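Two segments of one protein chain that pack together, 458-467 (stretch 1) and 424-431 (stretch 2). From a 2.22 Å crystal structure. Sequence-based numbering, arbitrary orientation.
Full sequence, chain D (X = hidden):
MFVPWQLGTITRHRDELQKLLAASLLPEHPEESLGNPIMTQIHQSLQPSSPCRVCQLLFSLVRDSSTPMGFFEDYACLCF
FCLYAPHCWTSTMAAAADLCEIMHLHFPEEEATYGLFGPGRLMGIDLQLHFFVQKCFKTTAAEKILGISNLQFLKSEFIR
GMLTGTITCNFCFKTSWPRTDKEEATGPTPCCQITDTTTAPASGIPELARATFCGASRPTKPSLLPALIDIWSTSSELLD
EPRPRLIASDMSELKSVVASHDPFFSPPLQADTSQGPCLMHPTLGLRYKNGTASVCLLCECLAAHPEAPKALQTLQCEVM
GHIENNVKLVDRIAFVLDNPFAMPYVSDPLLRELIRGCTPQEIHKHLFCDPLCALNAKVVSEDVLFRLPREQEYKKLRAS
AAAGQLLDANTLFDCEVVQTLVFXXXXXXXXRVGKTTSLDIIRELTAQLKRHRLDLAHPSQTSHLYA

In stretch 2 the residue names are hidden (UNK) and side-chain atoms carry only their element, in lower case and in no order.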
ATOM      1  N   HIS D 458     -20.407  14.079 -11.425  1.00 51.40           N
ATOM      2  CA  HIS D 458     -19.199  13.699 -10.715  1.00 49.84           C
ATOM      3  C   HIS D 458     -17.993  14.388 -11.344  1.00 49.30           C
ATOM      4  O   HIS D 458     -17.863  14.389 -12.572  1.00 50.10           O
ATOM      5  CB  HIS D 458     -19.025  12.191 -10.744  1.00 50.00           C
ATOM      6  CG  HIS D 458     -18.003  11.702  -9.773  1.00 48.97           C
ATOM      7  ND1 HIS D 458     -16.661  11.610 -10.084  1.00 48.52           N
ATOM      8  CD2 HIS D 458     -18.119  11.315  -8.484  1.00 48.41           C
ATOM      9  CE1 HIS D 458     -15.997  11.182  -9.026  1.00 47.80           C
ATOM     10  NE2 HIS D 458     -16.858  11.003  -8.040  1.00 47.76           N
ATOM     11  N   PRO D 459     -17.097  14.988 -10.550  1.00 45.08           N
ATOM     12  CA  PRO D 459     -15.983  15.738 -11.153  1.00 44.75           C
ATOM     13  C   PRO D 459     -15.126  14.935 -12.106  1.00 45.22           C
ATOM     14  O   PRO D 459     -14.620  15.512 -13.074  1.00 45.89           O
ATOM     15  CB  PRO D 459     -15.174  16.195  -9.937  1.00 43.81           C
ATOM     16  CG  PRO D 459     -16.188  16.331  -8.876  1.00 43.65           C
ATOM     17  CD  PRO D 459     -17.217  15.255  -9.107  1.00 44.32           C
ATOM     18  N   SER D 460     -14.981  13.621 -11.911  1.00 53.76           N
ATOM     19  CA  SER D 460     -14.200  12.841 -12.872  1.00 53.95           C
ATOM     20  C   SER D 460     -14.885  12.826 -14.223  1.00 55.06           C
ATOM     21  O   SER D 460     -14.226  12.952 -15.259  1.00 55.73           O
ATOM     22  CB  SER D 460     -13.998  11.411 -12.373  1.00 53.94           C
ATOM     23  OG  SER D 460     -15.242  10.764 -12.137  1.00 54.40           O
ATOM     24  N   GLN D 461     -16.210  12.676 -14.228  1.00 48.32           N
ATOM     25  CA  GLN D 461     -16.958  12.818 -15.468  1.00 49.34           C
ATOM     26  C   GLN D 461     -16.739  14.202 -16.062  1.00 49.71           C
ATOM     27  O   GLN D 461     -16.435  14.332 -17.253  1.00 50.59           O
ATOM     28  CB  GLN D 461     -18.447  12.539 -15.217  1.00 50.03           C
ATOM     29  CG  GLN D 461     -19.339  13.061 -16.337  1.00 51.70           C
ATOM     30  CD  GLN D 461     -20.847  12.873 -16.092  1.00 52.83           C
ATOM     31  OE1 GLN D 461     -21.270  12.416 -15.024  1.00 52.58           O
ATOM     32  NE2 GLN D 461     -21.664  13.270 -17.082  1.00 54.20           N
ATOM     33  N   THR D 462     -16.828  15.251 -15.232  1.00 43.47           N
ATOM     34  CA  THR D 462     -16.639  16.611 -15.736  1.00 43.70           C
ATOM     35  C   THR D 462     -15.249  16.807 -16.294  1.00 43.68           C
ATOM     36  O   THR D 462     -15.083  17.400 -17.362  1.00 44.71           O
ATOM     37  CB  THR D 462     -16.894  17.643 -14.644  1.00 43.12           C
ATOM     38  OG1 THR D 462     -18.219  17.479 -14.147  1.00 43.32           O
ATOM     39  CG2 THR D 462     -16.715  19.058 -15.190  1.00 43.72           C
ATOM     40  N   SER D 463     -14.232  16.333 -15.584  1.00 50.24           N
ATOM     41  CA  SER D 463     -12.875  16.510 -16.084  1.00 50.34           C
ATOM     42  C   SER D 463     -12.652  15.764 -17.387  1.00 51.28           C
ATOM     43  O   SER D 463     -11.907  16.241 -18.256  1.00 52.05           O
ATOM     44  CB  SER D 463     -11.862  16.026 -15.063  1.00 49.48           C
ATOM     45  OG  SER D 463     -10.580  16.126 -15.652  1.00 50.35           O
ATOM     46  N   HIS D 464     -13.278  14.595 -17.548  1.00 65.33           N
ATOM     47  CA  HIS D 464     -13.154  13.903 -18.825  1.00 66.08           C
ATOM     48  C   HIS D 464     -13.824  14.717 -19.929  1.00 67.07           C
ATOM     49  O   HIS D 464     -13.250  14.896 -21.007  1.00 67.84           O
ATOM     50  CB  HIS D 464     -13.737  12.481 -18.748  1.00 65.89           C
ATOM     51  CG  HIS D 464     -12.820  11.476 -18.101  1.00 65.47           C
ATOM     52  ND1 HIS D 464     -11.592  11.125 -18.628  1.00 65.84           N
ATOM     53  CD2 HIS D 464     -13.005  10.668 -17.021  1.00 64.89           C
ATOM     54  CE1 HIS D 464     -11.031  10.201 -17.859  1.00 65.54           C
ATOM     55  NE2 HIS D 464     -11.873   9.896 -16.884  1.00 64.78           N
ATOM     56  N   LEU D 465     -15.005  15.283 -19.650  1.00 46.56           N
ATOM     57  CA  LEU D 465     -15.847  15.838 -20.709  1.00 47.63           C
ATOM     58  C   LEU D 465     -15.391  17.223 -21.199  1.00 48.20           C
ATOM     59  O   LEU D 465     -15.230  17.427 -22.411  1.00 48.99           O
ATOM     60  CB  LEU D 465     -17.299  15.917 -20.227  1.00 47.96           C
ATOM     61  CG  LEU D 465     -18.140  14.631 -20.087  1.00 48.13           C
ATOM     62  CD1 LEU D 465     -19.615  14.946 -19.728  1.00 48.78           C
ATOM     63  CD2 LEU D 465     -18.027  13.716 -21.313  1.00 48.59           C
ATOM     64  N   TYR D 466     -15.134  18.178 -20.291  1.00 47.53           N
ATOM     65  CA  TYR D 466     -15.167  19.599 -20.647  1.00 48.22           C
ATOM     66  C   TYR D 466     -13.884  20.341 -20.259  1.00 47.99           C
ATOM     67  O   TYR D 466     -13.035  19.850 -19.503  1.00 47.07           O
ATOM     68  CB  TYR D 466     -16.370  20.303 -19.990  1.00 48.29           C
ATOM     69  CG  TYR D 466     -17.705  19.747 -20.433  1.00 48.88           C
ATOM     70  CD1 TYR D 466     -17.958  19.504 -21.765  1.00 49.91           C
ATOM     71  CD2 TYR D 466     -18.690  19.440 -19.519  1.00 48.66           C
ATOM     72  CE1 TYR D 466     -19.165  18.991 -22.196  1.00 50.60           C
ATOM     73  CE2 TYR D 466     -19.906  18.917 -19.931  1.00 49.70           C
ATOM     74  CZ  TYR D 466     -20.130  18.688 -21.275  1.00 50.77           C
ATOM     75  OH  TYR D 466     -21.321  18.149 -21.709  1.00 51.79           O
ATOM     76  N   ALA D 467     -13.761  21.549 -20.822  1.00 61.31           N
ATOM     77  CA  ALA D 467     -12.665  22.487 -20.552  1.00 61.32           C
ATOM     78  C   ALA D 467     -12.987  23.388 -19.374  1.00 60.85           C
ATOM     79  O   ALA D 467     -12.066  23.960 -18.766  1.00 60.83           O
ATOM     80  CB  ALA D 467     -12.366  23.339 -21.782  1.00 62.22           C
ATOM     81  OXT ALA D 467     -14.167  23.557 -19.023  1.00 60.71           O
ATOM     82  N   UNK D 424      -8.191  24.193  -7.312  1.00 40.78           N
ATOM     83  CA  UNK D 424      -7.378  23.005  -7.528  1.00 40.79           C
ATOM     84  C   UNK D 424      -7.903  22.191  -8.712  1.00 40.31           C
ATOM     85  O   UNK D 424      -7.144  21.843  -9.624  1.00 40.99           O
ATOM     86  c   UNK D 424      -6.154  22.555  -5.310  1.00 41.49           C
ATOM     87  c   UNK D 424      -6.303  21.889  -3.959  1.00 41.11           C
ATOM     88  c   UNK D 424      -5.957  24.048  -5.102  1.00 42.60           C
ATOM     89  c   UNK D 424      -7.339  22.190  -6.232  1.00 40.25           C
ATOM     90  N   UNK D 425      -9.223  21.964  -8.765  1.00 42.78           N
ATOM     91  CA  UNK D 425      -9.821  21.186  -9.852  1.00 42.31           C
ATOM     92  C   UNK D 425      -9.637  21.870 -11.206  1.00 43.37           C
ATOM     93  O   UNK D 425      -9.171  21.251 -12.166  1.00 44.03           O
ATOM     94  c   UNK D 425     -12.033  20.229 -10.654  1.00 41.53           C
ATOM     95  c   UNK D 425     -13.434  18.898 -12.652  1.00 42.18           C
ATOM     96  c   UNK D 425     -12.714  18.183 -11.720  1.00 41.58           C
ATOM     97  c   UNK D 425     -12.025  18.848 -10.723  1.00 41.34           C
ATOM     98  c   UNK D 425     -13.460  20.280 -12.587  1.00 42.37           C
ATOM     99  c   UNK D 425     -12.763  20.930 -11.591  1.00 42.01           C
ATOM    100  c   UNK D 425     -11.300  20.952  -9.558  1.00 41.45           C
ATOM    101  N   UNK D 426      -9.983  23.152 -11.312  1.00 43.57           N
ATOM    102  CA  UNK D 426      -9.714  23.850 -12.567  1.00 44.77           C
ATOM    103  C   UNK D 426      -8.238  23.749 -12.942  1.00 45.90           C
ATOM    104  O   UNK D 426      -7.881  23.843 -14.125  1.00 46.88           O
ATOM    105  c   UNK D 426     -11.658  25.477 -12.298  1.00 44.27           C
ATOM    106  n   UNK D 426     -13.101  24.478 -15.679  1.00 45.98           N
ATOM    107  c   UNK D 426     -10.159  25.312 -12.472  1.00 45.33           C
ATOM    108  c   UNK D 426     -12.441  24.619 -13.290  1.00 44.18           C
ATOM    109  c   UNK D 426     -12.651  25.360 -14.581  1.00 45.41           C
ATOM    110  N   UNK D 427      -7.364  23.618 -11.941  1.00 58.72           N
ATOM    111  CA  UNK D 427      -5.940  23.495 -12.216  1.00 59.64           C
ATOM    112  C   UNK D 427      -5.559  22.156 -12.813  1.00 59.30           C
ATOM    113  O   UNK D 427      -4.758  22.090 -13.749  1.00 60.28           O
ATOM    114  N   UNK D 428      -6.095  21.064 -12.266  1.00 51.07           N
ATOM    115  CA  UNK D 428      -5.778  19.773 -12.861  1.00 50.92           C
ATOM    116  C   UNK D 428      -6.332  19.689 -14.278  1.00 51.25           C
ATOM    117  O   UNK D 428      -5.743  19.031 -15.142  1.00 51.87           O
ATOM    118  c   UNK D 428      -8.479  17.792 -12.990  1.00 48.81           C
ATOM    119  c   UNK D 428      -7.796  18.400 -11.780  1.00 48.61           C
ATOM    120  c   UNK D 428      -7.975  17.458 -10.622  1.00 47.84           C
ATOM    121  c   UNK D 428      -6.309  18.626 -11.989  1.00 49.58           C
ATOM    122  N   UNK D 429      -7.420  20.404 -14.540  1.00 50.55           N
ATOM    123  CA  UNK D 429      -8.096  20.441 -15.832  1.00 50.94           C
ATOM    124  C   UNK D 429      -7.357  21.274 -16.879  1.00 52.31           C
ATOM    125  O   UNK D 429      -7.587  21.094 -18.078  1.00 53.00           O
ATOM    126  c   UNK D 429     -10.547  20.507 -16.540  1.00 50.65           C
ATOM    127  c   UNK D 429     -11.916  20.964 -16.105  1.00 50.13           C
ATOM    128  o   UNK D 429     -12.035  21.854 -15.279  1.00 50.00           O
ATOM    129  c   UNK D 429      -9.511  20.969 -15.598  1.00 50.44           C
ATOM    130  n   UNK D 429     -12.960  20.343 -16.641  1.00 50.27           N
ATOM    131  N   UNK D 430      -6.533  22.233 -16.464  1.00 66.62           N
ATOM    132  CA  UNK D 430      -5.887  23.154 -17.396  1.00 67.86           C
ATOM    133  C   UNK D 430      -4.363  23.096 -17.316  1.00 68.35           C
ATOM    134  O   UNK D 430      -3.697  23.978 -17.872  1.00 69.53           O
ATOM    135  n   UNK D 430      -8.581  25.303 -16.513  1.00 67.88           N
ATOM    136  o   UNK D 430      -8.222  24.697 -18.663  1.00 69.15           O
ATOM    137  c   UNK D 430      -7.798  24.876 -17.508  1.00 68.66           C
ATOM    138  c   UNK D 430      -6.338  24.600 -17.125  1.00 68.64           C
ATOM    139  N   UNK D 431      -3.788  22.082 -16.666  1.00 58.45           N
ATOM    140  CA  UNK D 431      -2.346  22.034 -16.441  1.00 59.06           C
ATOM    141  C   UNK D 431      -1.958  20.620 -16.035  1.00 58.40           C
ATOM    142  O   UNK D 431      -2.784  19.839 -15.552  1.00 57.45           O
ATOM    143  c   UNK D 431      -1.892  23.038 -15.375  1.00 59.69           C
TER

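Position 424 carries four carbons, forked at the second, and they are out of reach of stretch 1. A four-carbon chain with that fork is leucine, L424. It contributes to the helix instead: its O takes the hydrogen bond from the backbone N of position 428 at 2.9 Å.

Position 425 has one carbon and then a ring of six carbons with no oxygen attached. CA-to-CB points toward stretch 1, and the ring meets it with its edge: P459 O, S463 N and T462 CG2 all lie near the ring plane. An unsubstituted six-carbon ring on one carbon is phenylalanine, F425. Its CE1 comes within 3.6 Å of P459 CB and 3.5 Å of P459 O, while CZ is 4.2 Å from T462 CG2. P459 O is not left unpaired here, because it already accepts from S463 N at 2.7 Å.

Position 426 shows four carbons in a row ending in nitrogen. CA-to-CB points away from stretch 1, yet the end of the chain comes nearer and reaches the C-terminal carboxylate of A467. This is lysine, K426. NZ makes a weak hydrogen bond to A467 O at 3.3 Å and a long salt bridge to A467 OXT at 3.6 Å.

Position 427 has no side-chain atoms and touches nothing on stretch 1: glycine, G427. An ideal CB here would sit 3.0 Å from L424 O, so the crowding would come from its own helix.

Position 428 again has four carbons forked at the second. CA-to-CB runs sideways, but one branch tip approaches S463. It is leucine, L428, with CD1 3.8 Å from S463 OG; both residues are partly exposed.

Position 429 has three carbons, the third carrying one oxygen and one nitrogen. CA-to-CB points toward stretch 1, and the extended chain, t at both chi1 and chi2, carries the nitrogen to the end of the opposing helix. This is glutamine, Q429. NE2 gives a weak hydrogen bond to Y466 O at 2.9 Å, just where stretch 1 leaves helical geometry, and OE1 accepts from K426 NZ at 2.9 Å.

Position 430 has two carbons, the second carrying one oxygen and one nitrogen, and its end comes near the terminal A467. It is asparagine, N430. N430 OD1 lies 3.9 Å from A467 O, a contact and not a hydrogen bond. ND2 bonds weakly back to K426 O at 2.9 Å.

Position 431 has a single side-chain carbon, far from stretch 1: alanine, A431.

The contact works by dividing its length. The helix axes approach to 10.3 Å and cross at -36°, with their N-to-C directions running broadly the same way. Near the start of stretch 1, the F425 ring edge packs against P459 CB and T462 CG2 and against backbone atoms already spent on the helix's own hydrogen bond, S463 N to P459 O. Farther on, Q429 and K426, joined to each other, meet Y466 O and the chain terminus. The rule to carry away is a ring edge laid beside helix 459-465, then polar side chains where that same helix ends.

Stretch 2 (424-431) LFKGLQNA
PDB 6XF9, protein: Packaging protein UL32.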